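PDB 7DUF: E3 ubiquitin-protein ligase ORTHRUS 2 from Arabidopsis thaliana, which probably attaches ubiquitin to target proteins as a RING-type E3 ligase, and carries a zinc-binding PHD finger that does not recognise the H3K4 peptide. Local coordinates for residues C34-T39 with Q58-D63. Residues are numbered along the deposited sequence; the frame is centred on the assembly and turned at random.
Sequences CGTCVT and QWHCPD. With ZN (zinc ion), chain C.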
ATOM      1  N   CYS A  34      -3.934   5.561   5.641  1.00 70.75           N
ATOM      2  CA  CYS A  34      -3.591   5.107   6.978  1.00 66.11           C
ATOM      3  C   CYS A  34      -4.385   3.857   7.343  1.00 74.22           C
ATOM      4  O   CYS A  34      -5.536   3.682   6.939  1.00 80.73           O
ATOM      5  CB  CYS A  34      -3.857   6.218   7.995  1.00 70.33           C
ATOM      6  SG  CYS A  34      -3.454   5.810   9.709  1.00 81.62           S
ATOM      7  N   GLY A  35      -3.748   2.972   8.109  1.00 82.82           N
ATOM      8  CA  GLY A  35      -4.431   1.789   8.594  1.00 79.37           C
ATOM      9  C   GLY A  35      -5.310   2.014   9.803  1.00 78.92           C
ATOM     10  O   GLY A  35      -6.023   1.095  10.217  1.00 83.21           O
ATOM     11  N   THR A  36      -5.279   3.218  10.374  1.00 74.63           N
ATOM     12  CA  THR A  36      -6.057   3.544  11.565  1.00 75.43           C
ATOM     13  C   THR A  36      -7.209   4.479  11.214  1.00 75.59           C
ATOM     14  O   THR A  36      -8.374   4.093  11.336  1.00 81.15           O
ATOM     15  CB  THR A  36      -5.152   4.157  12.636  1.00 77.42           C
ATOM     16  OG1 THR A  36      -4.266   3.154  13.147  1.00 75.30           O
ATOM     17  CG2 THR A  36      -5.983   4.719  13.781  1.00 78.02           C
ATOM     18  N   CYS A  37      -6.919   5.701  10.772  1.00 74.71           N
ATOM     19  CA  CYS A  37      -7.949   6.670  10.422  1.00 74.05           C
ATOM     20  C   CYS A  37      -8.375   6.590   8.961  1.00 75.48           C
ATOM     21  O   CYS A  37      -9.371   7.221   8.591  1.00 77.88           O
ATOM     22  CB  CYS A  37      -7.461   8.088  10.730  1.00 73.37           C
ATOM     23  SG  CYS A  37      -6.045   8.615   9.736  1.00 81.80           S
ATOM     24  N   VAL A  38      -7.651   5.831   8.138  1.00 76.12           N
ATOM     25  CA  VAL A  38      -7.900   5.695   6.706  1.00 73.79           C
ATOM     26  C   VAL A  38      -7.952   7.076   6.064  1.00 72.47           C
ATOM     27  O   VAL A  38      -8.940   7.444   5.418  1.00 76.26           O
ATOM     28  CB  VAL A  38      -9.185   4.891   6.431  1.00 66.04           C
ATOM     29  CG1 VAL A  38      -9.209   4.412   4.986  1.00 70.88           C
ATOM     30  CG2 VAL A  38      -9.283   3.710   7.383  1.00 72.29           C
ATOM     31  N   THR A  39      -6.895   7.854   6.259  1.00 72.09           N
ATOM     32  CA  THR A  39      -6.756   9.118   5.549  1.00 67.21           C
ATOM     33  C   THR A  39      -5.719   8.965   4.451  1.00 71.65           C
ATOM     34  O   THR A  39      -4.629   8.439   4.712  1.00 70.36           O
ATOM     35  CB  THR A  39      -6.337  10.236   6.502  1.00 66.95           C
ATOM     36  OG1 THR A  39      -7.171  10.212   7.666  1.00 79.69           O
ATOM     37  CG2 THR A  39      -6.463  11.592   5.822  1.00 62.49           C
ATOM     38  N   GLN A  58       1.176  -2.088   6.577  1.00 79.07           N
ATOM     39  CA  GLN A  58       0.545  -1.609   7.806  1.00 79.65           C
ATOM     40  C   GLN A  58       1.060  -0.210   8.149  1.00 83.75           C
ATOM     41  O   GLN A  58       1.582   0.054   9.232  1.00 89.56           O
ATOM     42  CB  GLN A  58       0.793  -2.591   8.946  1.00 77.10           C
ATOM     43  N   TRP A  59       0.903   0.696   7.187  1.00 77.43           N
ATOM     44  CA  TRP A  59       1.382   2.060   7.347  1.00 71.04           C
ATOM     45  C   TRP A  59       0.444   2.861   8.237  1.00 78.34           C
ATOM     46  O   TRP A  59      -0.781   2.747   8.137  1.00 78.48           O
ATOM     47  CB  TRP A  59       1.520   2.750   5.991  1.00 68.28           C
ATOM     48  CG  TRP A  59       2.066   4.138   6.101  1.00 68.19           C
ATOM     49  CD1 TRP A  59       3.343   4.491   6.427  1.00 70.28           C
ATOM     50  CD2 TRP A  59       1.350   5.362   5.902  1.00 72.75           C
ATOM     51  NE1 TRP A  59       3.467   5.859   6.435  1.00 67.19           N
ATOM     52  CE2 TRP A  59       2.259   6.417   6.116  1.00 67.95           C
ATOM     53  CE3 TRP A  59       0.029   5.668   5.558  1.00 69.38           C
ATOM     54  CZ2 TRP A  59       1.889   7.755   5.999  1.00 68.93           C
ATOM     55  CZ3 TRP A  59      -0.335   6.995   5.442  1.00 70.17           C
ATOM     56  CH2 TRP A  59       0.592   8.023   5.661  1.00 69.57           C
ATOM     57  N   HIS A  60       1.030   3.680   9.104  1.00 74.57           N
ATOM     58  CA  HIS A  60       0.282   4.539  10.011  1.00 73.70           C
ATOM     59  C   HIS A  60       0.705   5.982   9.783  1.00 74.16           C
ATOM     60  O   HIS A  60       1.900   6.297   9.810  1.00 74.75           O
ATOM     61  CB  HIS A  60       0.506   4.117  11.465  1.00 81.87           C
ATOM     62  CG  HIS A  60      -0.015   2.748  11.775  1.00 95.51           C
ATOM     63  ND1 HIS A  60      -1.179   2.255  11.225  1.00 96.74           N
ATOM     64  CD2 HIS A  60       0.474   1.761  12.562  1.00101.46           C
ATOM     65  CE1 HIS A  60      -1.389   1.029  11.666  1.00 99.56           C
ATOM     66  NE2 HIS A  60      -0.400   0.704  12.479  1.00105.70           N
ATOM     67  N   CYS A  61      -0.279   6.849   9.555  1.00 73.60           N
ATOM     68  CA  CYS A  61      -0.015   8.212   9.131  1.00 62.41           C
ATOM     69  C   CYS A  61       0.641   9.017  10.251  1.00 66.24           C
ATOM     70  O   CYS A  61       0.566   8.643  11.425  1.00 75.39           O
ATOM     71  CB  CYS A  61      -1.315   8.875   8.681  1.00 69.04           C
ATOM     72  SG  CYS A  61      -2.355   9.502  10.009  1.00 77.98           S
ATOM     73  N   PRO A  62       1.310  10.126   9.906  1.00 63.24           N
ATOM     74  CA  PRO A  62       2.002  10.916  10.939  1.00 65.46           C
ATOM     75  C   PRO A  62       1.098  11.396  12.061  1.00 71.37           C
ATOM     76  O   PRO A  62       1.572  11.569  13.190  1.00 77.65           O
ATOM     77  CB  PRO A  62       2.578  12.091  10.140  1.00 61.69           C
ATOM     78  CG  PRO A  62       2.772  11.547   8.771  1.00 58.55           C
ATOM     79  CD  PRO A  62       1.619  10.609   8.547  1.00 62.19           C
ATOM     80  N   ASP A  63      -0.189  11.620  11.790  1.00 75.87           N
ATOM     81  CA  ASP A  63      -1.092  12.055  12.852  1.00 77.07           C
ATOM     82  C   ASP A  63      -1.432  10.914  13.804  1.00 80.76           C
ATOM     83  O   ASP A  63      -1.754  11.161  14.971  1.00 91.78           O
ATOM     84  CB  ASP A  63      -2.366  12.648  12.252  1.00 70.52           C
ATOM     85  CG  ASP A  63      -2.249  14.138  11.992  1.00 77.42           C
ATOM     86  OD1 ASP A  63      -1.651  14.843  12.833  1.00 77.37           O
ATOM     87  OD2 ASP A  63      -2.753  14.604  10.949  1.00 79.30           O
TER
HETATM   88 ZN    ZN C 401      -3.978   7.921  10.555  1.00 98.99          ZN
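Metal coordination defines this contact: C34 and C37, a CxxC pair in 34-39, and C61 of 58-63 each place SG 2.3 Å from the zinc ion, and C64 completes the Cys4 site. Interleaved in sequence with C19, C22, H42 and C45 of the other zinc site in the PHD cross-brace, these ligands tie the turn to the C-terminal segment. C34 SG is anti to its backbone N (chi1 -179°), whereas C37 SG and C61 SG sit in the cleft between their own N and C.

Among the hydrogen bonds, C61 N donates to C34 SG across 3.3 Å, nearly straight at 174°, and T36 N reaches the same sulfur at 3.2 Å; C37 N adds a weak third bond. Three N-H groups converging on one ligand would be expected to stabilise thiolate charge. G35 N donates to W59 O at 3.0 Å, nearly along the C=O axis (170°). The side chains of T36 and H60 cross at about a right angle, T36 OG1 lying 3.7 Å from H60 ND1.

Nonpolar packing is lighter: C34 CB meets C61 CB at 3.7 Å, and W59 turns its CE3-CZ3 edge to C34, with CE3 3.9 Å from C34 CA.

The joined loops are the turn linking antiparallel strands 31-33 and 40-42 and the segment following helix 53-57; W41 of strand 40-42 packs edge-to-face with W59 and touches C61.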